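Local coordinates for protein probable transcriptional regulator (Pseudomonas aeruginosa PAO1, PDB 2GEN) that probably binds DNA at cis-regulatory sites as a dimeric, all-helical transcription factor of the TetR family, at residues A[15-20]-A[56-61]; A[24-29]-A[109-114]; A[138-143]-A[148-153]; A[68-73]-A[84-89]. One frame throughout, in Å; residues are numbered along the deposited sequence.

Interaction 1 of 4, residues A[15-20]-A[56-61]; sequences AALACF and GELYLA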
loop_
_atom_site.group_PDB
_atom_site.type_symbol
_atom_site.label_atom_id
_atom_site.label_comp_id
_atom_site.label_asym_id
_atom_site.label_seq_id
_atom_site.Cartn_x
_atom_site.Cartn_y
_atom_site.Cartn_z
ATOM N N ALA A 15 8.346 -3.645 23.798
ATOM C CA ALA A 15 8.918 -4.995 23.954
ATOM C C ALA A 15 8.280 -5.970 22.984
ATOM O O ALA A 15 8.977 -6.706 22.303
ATOM C CB ALA A 15 8.734 -5.502 25.403
ATOM N N ALA A 16 6.944 -5.961 22.926
ATOM C CA ALA A 16 6.237 -6.805 21.981
ATOM C C ALA A 16 6.699 -6.517 20.541
ATOM O O ALA A 16 7.037 -7.427 19.778
ATOM C CB ALA A 16 4.739 -6.635 22.143
ATOM N N LEU A 17 6.777 -5.239 20.179
ATOM C CA LEU A 17 7.252 -4.898 18.850
ATOM C C LEU A 17 8.656 -5.474 18.565
ATOM O O LEU A 17 8.882 -6.028 17.494
ATOM C CB LEU A 17 7.224 -3.373 18.648
ATOM C CG LEU A 17 7.886 -2.855 17.370
ATOM C CD1 LEU A 17 7.154 -3.350 16.091
ATOM C CD2 LEU A 17 7.894 -1.333 17.429
ATOM N N ALA A 18 9.585 -5.334 19.508
ATOM C CA ALA A 18 10.940 -5.851 19.329
ATOM C C ALA A 18 10.913 -7.370 19.077
ATOM O O ALA A 18 11.591 -7.863 18.170
ATOM C CB ALA A 18 11.780 -5.523 20.560
ATOM N N CYS A 19 10.089 -8.085 19.851
ATOM C CA CYS A 19 9.929 -9.540 19.686
ATOM C C CYS A 19 9.364 -9.871 18.318
ATOM O O CYS A 19 9.917 -10.703 17.602
ATOM C CB CYS A 19 9.019 -10.128 20.780
ATOM S SG CYS A 19 9.680 -10.075 22.452
ATOM N N PHE A 20 8.269 -9.197 17.944
ATOM C CA PHE A 20 7.607 -9.428 16.662
ATOM C C PHE A 20 8.539 -9.209 15.475
ATOM O O PHE A 20 8.482 -9.943 14.495
ATOM C CB PHE A 20 6.382 -8.516 16.493
ATOM C CG PHE A 20 5.232 -8.823 17.409
ATOM C CD1 PHE A 20 5.097 -10.061 18.024
ATOM C CD2 PHE A 20 4.246 -7.865 17.616
ATOM C CE1 PHE A 20 4.016 -10.330 18.861
ATOM C CE2 PHE A 20 3.159 -8.105 18.433
ATOM C CZ PHE A 20 3.030 -9.367 19.070
ATOM N N GLY A 56 -2.975 -6.424 18.776
ATOM C CA GLY A 56 -3.942 -5.389 18.371
ATOM C C GLY A 56 -3.701 -4.042 19.057
ATOM O O GLY A 56 -3.863 -2.981 18.436
ATOM N N GLU A 57 -3.310 -4.059 20.329
ATOM C CA GLU A 57 -3.020 -2.809 21.042
ATOM C C GLU A 57 -1.788 -2.129 20.428
ATOM O O GLU A 57 -1.756 -0.877 20.317
ATOM C CB GLU A 57 -2.835 -3.024 22.548
ATOM C CG GLU A 57 -4.108 -3.551 23.287
ATOM C CD GLU A 57 -5.173 -2.488 23.537
ATOM O OE1 GLU A 57 -5.026 -1.315 23.085
ATOM O OE2 GLU A 57 -6.191 -2.819 24.188
ATOM N N LEU A 58 -0.799 -2.931 20.031
ATOM C CA LEU A 58 0.387 -2.397 19.340
ATOM C C LEU A 58 -0.021 -1.683 18.033
ATOM O O LEU A 58 0.481 -0.573 17.700
ATOM C CB LEU A 58 1.413 -3.514 19.075
ATOM C CG LEU A 58 2.702 -3.131 18.308
ATOM C CD1 LEU A 58 3.487 -2.040 19.069
ATOM C CD2 LEU A 58 3.591 -4.353 17.998
ATOM N N TYR A 59 -0.939 -2.315 17.304
ATOM C CA TYR A 59 -1.462 -1.743 16.063
ATOM C C TYR A 59 -2.156 -0.414 16.350
ATOM O O TYR A 59 -1.840 0.637 15.728
ATOM C CB TYR A 59 -2.427 -2.716 15.352
ATOM C CG TYR A 59 -2.860 -2.176 14.020
ATOM C CD1 TYR A 59 -2.103 -2.406 12.872
ATOM C CD2 TYR A 59 -4.010 -1.393 13.917
ATOM C CE1 TYR A 59 -2.513 -1.858 11.626
ATOM C CE2 TYR A 59 -4.415 -0.857 12.706
ATOM C CZ TYR A 59 -3.682 -1.079 11.581
ATOM O OH TYR A 59 -4.110 -0.488 10.407
ATOM N N LEU A 60 -3.105 -0.443 17.279
ATOM C CA LEU A 60 -3.895 0.762 17.573
ATOM C C LEU A 60 -3.028 1.907 18.105
ATOM O O LEU A 60 -3.270 3.084 17.783
ATOM C CB LEU A 60 -5.013 0.458 18.563
ATOM C CG LEU A 60 -6.091 -0.539 18.104
ATOM C CD1 LEU A 60 -7.047 -0.784 19.276
ATOM C CD2 LEU A 60 -6.877 -0.033 16.893
ATOM N N ALA A 61 -2.044 1.576 18.942
ATOM C CA ALA A 61 -1.111 2.610 19.437
ATOM C C ALA A 61 -0.308 3.251 18.311
ATOM O O ALA A 61 -0.039 4.467 18.363
ATOM C CB ALA A 61 -0.180 2.042 20.473
#

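Interaction 2 of 4, residues A[24-29]-A[109-114]; sequences GVDATT and RGRVEA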
loop_
_atom_site.group_PDB
_atom_site.type_symbol
_atom_site.label_atom_id
_atom_site.label_comp_id
_atom_site.label_asym_id
_atom_site.label_seq_id
_atom_site.Cartn_x
_atom_site.Cartn_y
_atom_site.Cartn_z
ATOM N N GLY A 24 9.180 -12.648 14.291
ATOM C CA GLY A 24 7.923 -12.762 13.576
ATOM C C GLY A 24 6.803 -12.887 14.584
ATOM O O GLY A 24 7.029 -13.281 15.727
ATOM N N VAL A 25 5.592 -12.547 14.163
ATOM C CA VAL A 25 4.444 -12.520 15.062
ATOM C C VAL A 25 4.077 -13.916 15.565
ATOM O O VAL A 25 3.949 -14.137 16.778
ATOM C CB VAL A 25 3.237 -11.823 14.400
ATOM C CG1 VAL A 25 1.936 -12.105 15.168
ATOM C CG2 VAL A 25 3.509 -10.307 14.317
ATOM N N ASP A 26 3.908 -14.850 14.626
ATOM C CA ASP A 26 3.448 -16.193 14.963
ATOM C C ASP A 26 4.443 -16.916 15.875
ATOM O O ASP A 26 4.029 -17.548 16.854
ATOM C CB ASP A 26 3.092 -16.976 13.689
ATOM C CG ASP A 26 1.801 -16.454 13.018
ATOM O OD1 ASP A 26 0.883 -15.979 13.728
ATOM O OD2 ASP A 26 1.690 -16.523 11.776
ATOM N N ALA A 27 5.739 -16.769 15.607
ATOM C CA ALA A 27 6.780 -17.389 16.451
ATOM C C ALA A 27 7.041 -16.714 17.810
ATOM O O ALA A 27 7.756 -17.273 18.658
ATOM C CB ALA A 27 8.089 -17.535 15.672
ATOM N N THR A 28 6.510 -15.508 18.020
ATOM C CA THR A 28 6.632 -14.855 19.338
ATOM C C THR A 28 5.632 -15.450 20.323
ATOM O O THR A 28 4.471 -15.691 19.987
ATOM C CB THR A 28 6.438 -13.302 19.261
ATOM O OG1 THR A 28 7.472 -12.733 18.450
ATOM C CG2 THR A 28 6.459 -12.650 20.653
ATOM N N THR A 29 6.085 -15.691 21.543
ATOM C CA THR A 29 5.189 -16.168 22.587
ATOM C C THR A 29 5.050 -15.087 23.640
ATOM O O THR A 29 5.881 -14.179 23.714
ATOM C CB THR A 29 5.760 -17.437 23.247
ATOM O OG1 THR A 29 7.024 -17.111 23.847
ATOM C CG2 THR A 29 5.948 -18.549 22.208
ATOM N N ARG A 109 -3.069 -4.962 9.541
ATOM C CA ARG A 109 -4.431 -4.429 9.674
ATOM C C ARG A 109 -5.500 -5.526 9.599
ATOM O O ARG A 109 -6.386 -5.578 10.446
ATOM C CB ARG A 109 -4.725 -3.350 8.638
ATOM C CG ARG A 109 -5.894 -2.485 9.039
ATOM C CD ARG A 109 -6.401 -1.612 7.906
ATOM N NE ARG A 109 -7.563 -0.834 8.334
ATOM C CZ ARG A 109 -8.807 -1.305 8.374
ATOM N NH1 ARG A 109 -9.061 -2.561 8.009
ATOM N NH2 ARG A 109 -9.806 -0.533 8.783
ATOM N N GLY A 110 -5.395 -6.390 8.591
ATOM C CA GLY A 110 -6.368 -7.473 8.363
ATOM C C GLY A 110 -6.590 -8.308 9.606
ATOM O O GLY A 110 -7.743 -8.558 10.032
ATOM N N ARG A 111 -5.474 -8.710 10.205
ATOM C CA ARG A 111 -5.483 -9.498 11.419
ATOM C C ARG A 111 -6.210 -8.785 12.565
ATOM O O ARG A 111 -7.036 -9.378 13.240
ATOM C CB ARG A 111 -4.054 -9.886 11.785
ATOM C CG ARG A 111 -3.960 -10.809 12.985
ATOM C CD ARG A 111 -2.624 -11.488 13.059
ATOM N NE ARG A 111 -2.445 -12.180 14.338
ATOM C CZ ARG A 111 -1.541 -13.133 14.542
ATOM N NH1 ARG A 111 -0.754 -13.513 13.549
ATOM N NH2 ARG A 111 -1.430 -13.711 15.735
ATOM N N VAL A 112 -5.933 -7.492 12.767
ATOM C CA VAL A 112 -6.568 -6.746 13.848
ATOM C C VAL A 112 -8.073 -6.516 13.599
ATOM O O VAL A 112 -8.874 -6.575 14.530
ATOM C CB VAL A 112 -5.864 -5.365 14.065
ATOM C CG1 VAL A 112 -6.601 -4.529 15.143
ATOM C CG2 VAL A 112 -4.438 -5.590 14.435
ATOM N N GLU A 113 -8.435 -6.208 12.352
ATOM C CA GLU A 113 -9.830 -5.911 12.042
ATOM C C GLU A 113 -10.672 -7.191 12.181
ATOM O O GLU A 113 -11.826 -7.141 12.628
ATOM C CB GLU A 113 -9.987 -5.228 10.664
ATOM C CG GLU A 113 -9.289 -5.930 9.500
ATOM C CD GLU A 113 -9.659 -5.375 8.104
ATOM O OE1 GLU A 113 -10.874 -5.181 7.834
ATOM O OE2 GLU A 113 -8.734 -5.157 7.267
ATOM N N ALA A 114 -10.051 -8.332 11.883
ATOM C CA ALA A 114 -10.722 -9.640 11.957
ATOM C C ALA A 114 -11.063 -10.058 13.388
ATOM O O ALA A 114 -12.056 -10.748 13.610
ATOM C CB ALA A 114 -9.885 -10.704 11.279
#

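Interaction 3 of 4, residues A[138-143]-A[148-153]; sequences GYRAEG and MPDDCF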
loop_
_atom_site.group_PDB
_atom_site.type_symbol
_atom_site.label_atom_id
_atom_site.label_comp_id
_atom_site.label_asym_id
_atom_site.label_seq_id
_atom_site.Cartn_x
_atom_site.Cartn_y
_atom_site.Cartn_z
ATOM N N GLY A 138 -12.532 24.174 6.024
ATOM C CA GLY A 138 -12.599 25.644 5.796
ATOM C C GLY A 138 -11.770 25.982 4.541
ATOM O O GLY A 138 -12.174 26.760 3.667
ATOM N N TYR A 139 -10.587 25.362 4.425
ATOM C CA TYR A 139 -9.767 25.631 3.223
ATOM C C TYR A 139 -10.484 25.200 1.950
ATOM O O TYR A 139 -10.369 25.859 0.921
ATOM C CB TYR A 139 -8.388 24.929 3.332
ATOM C CG TYR A 139 -7.598 25.400 4.551
ATOM C CD1 TYR A 139 -7.319 26.737 4.729
ATOM C CD2 TYR A 139 -7.106 24.465 5.508
ATOM C CE1 TYR A 139 -6.543 27.211 5.863
ATOM C CE2 TYR A 139 -6.339 24.929 6.643
ATOM C CZ TYR A 139 -6.058 26.301 6.768
ATOM O OH TYR A 139 -5.336 26.840 7.839
ATOM N N ARG A 140 -11.179 24.074 2.023
ATOM C CA ARG A 140 -11.894 23.536 0.862
ATOM C C ARG A 140 -12.981 24.549 0.518
ATOM O O ARG A 140 -13.167 24.913 -0.657
ATOM C CB ARG A 140 -12.485 22.187 1.239
ATOM C CG ARG A 140 -11.421 21.082 1.254
ATOM C CD ARG A 140 -11.877 19.740 1.884
ATOM N NE ARG A 140 -11.121 18.615 1.280
ATOM C CZ ARG A 140 -11.105 17.363 1.746
ATOM N NH1 ARG A 140 -11.764 17.027 2.838
ATOM N NH2 ARG A 140 -10.420 16.439 1.107
ATOM N N ALA A 141 -13.671 25.061 1.542
ATOM C CA ALA A 141 -14.739 26.082 1.285
ATOM C C ALA A 141 -14.195 27.337 0.635
ATOM O O ALA A 141 -14.913 28.000 -0.126
ATOM C CB ALA A 141 -15.499 26.457 2.578
ATOM N N GLU A 142 -12.920 27.650 0.890
ATOM C CA GLU A 142 -12.301 28.861 0.382
ATOM C C GLU A 142 -11.766 28.715 -1.065
ATOM O O GLU A 142 -11.175 29.679 -1.601
ATOM C CB GLU A 142 -11.179 29.276 1.332
ATOM C CG GLU A 142 -11.726 29.709 2.712
ATOM C CD GLU A 142 -10.658 29.728 3.812
ATOM O OE1 GLU A 142 -9.436 29.842 3.535
ATOM O OE2 GLU A 142 -11.068 29.651 4.997
ATOM N N GLY A 143 -11.911 27.518 -1.627
ATOM C CA GLY A 143 -11.541 27.237 -3.012
ATOM C C GLY A 143 -10.036 27.096 -3.148
ATOM O O GLY A 143 -9.470 27.352 -4.239
HETATM N N MSE A 148 -11.946 17.718 -6.146
HETATM C CA MSE A 148 -11.918 16.269 -6.150
HETATM C C MSE A 148 -12.673 15.707 -4.951
HETATM O O MSE A 148 -12.823 16.415 -3.930
HETATM C CB MSE A 148 -10.457 15.743 -6.201
HETATM C CG MSE A 148 -9.727 15.851 -4.948
HETATM SE SE MSE A 148 -7.789 15.372 -5.260
HETATM C CE MSE A 148 -7.143 16.973 -5.835
ATOM N N PRO A 149 -13.148 14.453 -5.043
ATOM C CA PRO A 149 -13.765 13.767 -3.901
ATOM C C PRO A 149 -12.818 13.664 -2.709
ATOM O O PRO A 149 -11.607 13.542 -2.898
ATOM C CB PRO A 149 -14.082 12.378 -4.439
ATOM C CG PRO A 149 -14.105 12.538 -5.937
ATOM C CD PRO A 149 -13.161 13.620 -6.265
ATOM N N ASP A 150 -13.364 13.723 -1.503
ATOM C CA ASP A 150 -12.544 13.675 -0.264
ATOM C C ASP A 150 -11.616 12.452 -0.244
ATOM O O ASP A 150 -10.426 12.577 0.146
ATOM C CB ASP A 150 -13.446 13.626 0.989
ATOM C CG ASP A 150 -14.163 14.945 1.275
ATOM O OD1 ASP A 150 -13.852 15.988 0.660
ATOM O OD2 ASP A 150 -15.087 14.930 2.136
ATOM N N ASP A 151 -12.123 11.288 -0.692
ATOM C CA ASP A 151 -11.295 10.065 -0.738
ATOM C C ASP A 151 -10.147 10.166 -1.718
ATOM O O ASP A 151 -9.055 9.619 -1.433
ATOM C CB ASP A 151 -12.069 8.801 -1.103
ATOM C CG ASP A 151 -13.148 8.445 -0.111
ATOM O OD1 ASP A 151 -12.896 8.403 1.116
ATOM O OD2 ASP A 151 -14.263 8.159 -0.596
ATOM N N CYS A 152 -10.374 10.837 -2.854
ATOM C CA CYS A 152 -9.306 11.095 -3.836
ATOM C C CYS A 152 -8.231 12.007 -3.249
ATOM O O CYS A 152 -7.029 11.688 -3.292
ATOM C CB CYS A 152 -9.854 11.785 -5.062
ATOM S SG CYS A 152 -10.847 10.696 -5.998
ATOM N N PHE A 153 -8.673 13.152 -2.710
ATOM C CA PHE A 153 -7.765 14.054 -1.975
ATOM C C PHE A 153 -6.901 13.270 -0.968
ATOM O O PHE A 153 -5.671 13.453 -0.961
ATOM C CB PHE A 153 -8.552 15.190 -1.301
ATOM C CG PHE A 153 -7.704 16.224 -0.610
ATOM C CD1 PHE A 153 -7.554 17.488 -1.177
ATOM C CD2 PHE A 153 -7.105 15.962 0.612
ATOM C CE1 PHE A 153 -6.818 18.493 -0.565
ATOM C CE2 PHE A 153 -6.366 16.996 1.270
ATOM C CZ PHE A 153 -6.199 18.256 0.643
HETATM O O HOH W 1 -9.513 13.835 2.431
#

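Interaction 4 of 4, residues A[68-73]-A[84-89]; sequences ALLEAG and VRLLVT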
loop_
_atom_site.group_PDB
_atom_site.type_symbol
_atom_site.label_atom_id
_atom_site.label_comp_id
_atom_site.label_asym_id
_atom_site.label_seq_id
_atom_site.Cartn_x
_atom_site.Cartn_y
_atom_site.Cartn_z
ATOM N N ALA A 68 -2.021 11.650 16.691
ATOM C CA ALA A 68 -1.585 12.607 17.730
ATOM C C ALA A 68 -0.664 13.677 17.139
ATOM O O ALA A 68 -0.751 14.871 17.532
ATOM C CB ALA A 68 -0.892 11.869 18.900
ATOM N N LEU A 69 0.185 13.269 16.187
ATOM C CA LEU A 69 1.042 14.229 15.452
ATOM C C LEU A 69 0.170 15.244 14.728
ATOM O O LEU A 69 0.422 16.454 14.777
ATOM C CB LEU A 69 1.952 13.503 14.468
ATOM C CG LEU A 69 3.090 12.730 15.146
ATOM C CD1 LEU A 69 3.910 12.054 14.094
ATOM C CD2 LEU A 69 4.001 13.636 16.037
ATOM N N LEU A 70 -0.883 14.743 14.080
ATOM C CA LEU A 70 -1.792 15.627 13.327
ATOM C C LEU A 70 -2.505 16.566 14.233
ATOM O O LEU A 70 -2.592 17.744 13.922
ATOM C CB LEU A 70 -2.805 14.848 12.470
ATOM C CG LEU A 70 -2.129 13.990 11.401
ATOM C CD1 LEU A 70 -3.293 13.388 10.549
ATOM C CD2 LEU A 70 -1.096 14.699 10.500
ATOM N N GLU A 71 -3.002 16.048 15.345
ATOM C CA GLU A 71 -3.694 16.883 16.334
ATOM C C GLU A 71 -2.798 18.004 16.811
ATOM O O GLU A 71 -3.196 19.177 16.757
ATOM C CB GLU A 71 -4.267 16.021 17.469
ATOM C CG GLU A 71 -4.816 16.862 18.653
ATOM C CD GLU A 71 -6.152 17.557 18.394
ATOM O OE1 GLU A 71 -6.866 17.196 17.431
ATOM O OE2 GLU A 71 -6.505 18.465 19.198
ATOM N N ALA A 72 -1.546 17.667 17.161
ATOM C CA ALA A 72 -0.589 18.698 17.611
ATOM C C ALA A 72 -0.341 19.727 16.510
ATOM O O ALA A 72 -0.298 20.936 16.738
ATOM C CB ALA A 72 0.729 18.059 18.068
ATOM N N GLY A 73 -0.173 19.243 15.299
ATOM C CA GLY A 73 0.162 20.122 14.187
ATOM C C GLY A 73 -0.987 21.003 13.695
ATOM O O GLY A 73 -0.760 22.143 13.317
ATOM N N VAL A 84 -1.611 20.640 4.616
ATOM C CA VAL A 84 -1.388 19.559 3.703
ATOM C C VAL A 84 -0.001 18.947 3.941
ATOM O O VAL A 84 0.137 17.744 4.098
ATOM C CB VAL A 84 -1.517 20.057 2.263
ATOM C CG1 VAL A 84 -1.067 18.993 1.294
ATOM C CG2 VAL A 84 -3.010 20.333 1.972
ATOM N N ARG A 85 0.990 19.814 4.049
ATOM C CA ARG A 85 2.386 19.310 4.274
ATOM C C ARG A 85 2.452 18.452 5.524
ATOM O O ARG A 85 3.162 17.461 5.537
ATOM C CB ARG A 85 3.371 20.445 4.404
ATOM C CG ARG A 85 3.702 21.208 3.081
ATOM C CD ARG A 85 4.516 22.459 3.398
ATOM N NE ARG A 85 5.790 22.093 4.019
ATOM C CZ ARG A 85 6.892 21.724 3.346
ATOM N NH1 ARG A 85 6.948 21.741 2.011
ATOM N NH2 ARG A 85 7.985 21.378 4.040
ATOM N N LEU A 86 1.754 18.854 6.592
ATOM C CA LEU A 86 1.723 18.153 7.873
ATOM C C LEU A 86 1.287 16.716 7.730
ATOM O O LEU A 86 1.827 15.846 8.397
ATOM C CB LEU A 86 0.818 18.940 8.861
ATOM C CG LEU A 86 0.719 18.268 10.231
ATOM C CD1 LEU A 86 2.017 18.494 11.011
ATOM C CD2 LEU A 86 -0.494 18.885 10.925
ATOM N N LEU A 87 0.259 16.438 6.893
ATOM C CA LEU A 87 -0.168 15.054 6.691
ATOM C C LEU A 87 0.999 14.206 6.180
ATOM O O LEU A 87 1.128 13.062 6.574
ATOM C CB LEU A 87 -1.303 15.009 5.675
ATOM C CG LEU A 87 -2.608 15.698 6.171
ATOM C CD1 LEU A 87 -3.593 15.940 5.012
ATOM C CD2 LEU A 87 -3.291 14.845 7.231
ATOM N N VAL A 88 1.826 14.803 5.335
ATOM C CA VAL A 88 2.941 14.068 4.723
ATOM C C VAL A 88 4.155 13.992 5.636
ATOM O O VAL A 88 4.636 12.886 5.905
ATOM C CB VAL A 88 3.343 14.689 3.403
ATOM C CG1 VAL A 88 4.630 13.960 2.762
ATOM C CG2 VAL A 88 2.155 14.557 2.399
ATOM N N THR A 89 4.625 15.148 6.114
ATOM C CA THR A 89 5.865 15.078 6.999
ATOM C C THR A 89 5.613 14.244 8.255
ATOM O O THR A 89 6.530 13.596 8.731
ATOM C CB THR A 89 6.368 16.465 7.384
ATOM O OG1 THR A 89 5.367 17.129 8.169
ATOM C CG2 THR A 89 6.635 17.284 6.140
#

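Interaction 1 of 4, residues A[15-20]-A[56-61]
F20, whose ring meets L58 across the contact, donates its backbone N to A16 O at 2.8 Å, a bond internal to helix 9-23; the same oxygen lies near one face of the F20 ring, toward its rim. The contact itself is wholly apolar and centred on L58, whose isobutyl group leaves helix 51-76 with CG anti to the backbone N (chi1 178°) and reaches helix 9-23. Its CD2 comes in at the edge of the F20 ring, near the ring plane, 3.6 Å from F20 CD2. That methyl also rests against L17, with L58 CD2 3.8 Å from L17 CA and equally close to L17 CB. The other branch leans on the same spot, L58 CD1 lying 4.0 Å from L17 CB. L58 lies across L17 nearly perpendicularly, and runs alongside F20 pointing the other way. All three are buried. W101 packs on L17 and gives its NE1 to L58 O, and F104 touches L58, placing helix 99-114 beside the junction. Helix 9-23 precedes the predicted helix-turn-helix and helix 51-76 follows it, a joint consistent with the N-terminal DNA-binding domain of TetR-family regulators, where the first helix packs against the long helix leading into the body of the protein.

Interaction 2 of 4, residues A[24-29]-A[109-114]
R111 reaches from helix 99-114 to D26 in a salt bridge: R111 NH1 donates to D26 OD1 at 3.0 Å, with an N-H...O angle of 163°. The oxygen lies close to the guanidinium plane, at its edge, and is approached on its syn side, 33° out of the carboxylate plane. An extended chain from CG to NE, with CG anti to the backbone N (chi1 -175°), gives R111 the span it needs. Its stronger partner, outside the two segments, is E52, which binds NH2, so the guanidinium is shared between two carboxylates. The apolar part is V25, whose CG1 sits 3.2 Å above one face of the guanidinium, displaced toward the rim on the NH1 side, 3.4 Å from R111 NH1. Bonds within 24-29 set the shape of the loop. V25 to T28 form a type I beta turn, and T28 OG1 donates to G24 O at 2.8 Å. G24 leaves helix 9-23 with a positive phi, while T29 N-caps the following helix at M32 N. The loop links helix 9-23 to helix 30-37 at the surface; V25 also packs on F20 and H55, and K51 NZ binds V25 O and T28 O, so helices 9-23 and 51-76 flank the bridge to helix 99-114.

Interaction 3 of 4, residues A[138-143]-A[148-153]
R140 makes a salt bridge with D150 and a cation-pi contact with F153, joining the C-terminal end of helix 118-141 to the first turn of helix 150-169 across a short connecting loop. The extended R140 chain brings its guanidinium under D150 by one face and to F153 by an edge. D150 OD1 stands 3.1 Å above that face, toward its rim and 3.2 Å from R140 NH1, with carboxylate and guanidinium planes only 12° apart; the contact is electrostatic, without a directed hydrogen bond. F153 meets the same group differently: its ring is steeply inclined, the planes 70° apart, and the NH2 edge of the guanidinium points at it, R140 NH2 lying 3.2 Å from F153 CG. R140 CZ is 4.5 Å from the ring centroid, 18° off the normal. A water accepts from R140 NH2 at 3.1 Å and donates to D150 O at 2.8 Å. F145 also meets the F153 ring edge-to-face. The strongest polar partner of D150 is R174 of the second subunit, a salt bridge to OD2. The D150 carboxylate thus faces cations of two subunits, R140 and that R174, and is probably kept ionised by them.

Interaction 4 of 4, residues A[68-73]-A[84-89]
L70 and G73 of helix 51-76 pack against L86 and L87 of helix 80-97 in an antiparallel helix hairpin, within the all-helical body that follows the DNA-binding domain of a TetR-family protein. The two short segments run at 151° to each other, their axes approaching to 9.8 Å. Contacts between side chains come first. L70 CD1 meets L87 CD2 at 3.6 Å, the two leucines lying nearly perpendicular. Both have CG anti to the carbonyl carbon, and although neither CB is directed at the opposite helix, the terminal methyls still meet. The second branch of L70 turns to L86, with L70 CD2 4.0 Å from L86 CG. Contacts of a side chain with backbone make up the rest. L70 CD2 lies 3.8 Å from L86 O, an oxygen that also accepts a bond from S90 OG; L87 O is bound by Y66 OH in the same way. No hydrogen bond joins the two segments, and polar partners lie to the flanks: E71 pairs with R131, and R85 with E182. L87 packs on V157 and V84 on F153, both of helix 150-169. L70 and L87 are buried, while L86 and G73 stay partly exposed. Close approach depends on G73, which has no side chain. L86, with CG anti to the backbone N (chi1 180°), is directed toward helix 51-76 and sets its CD2 3.5 Å from G73 C and as close to G73 CA.

In the fold
Interactions 1 and 4 both use helix 51-76, at separate places about 23 Å apart between centres, and both are leucine-based: interaction 1 is fully buried, interaction 4 partly so. Interactions 2 and 3 are polar and each centres on an arginine, bonded edge-on to a carboxylate oxygen at the surface in interaction 2, stacked on its carboxylate and steeply inclined to an aromatic ring in a cation-pi contact in interaction 3. Interactions 1 and 2 touch, as Y59 packs on R109 and V112, and together tie the DNA-binding end to helix 99-114. At the other end F153 of interaction 3 packs on V84 of interaction 4. Interactions 2 and 3 lie about 36 Å apart between centres, yet both touch the second subunit.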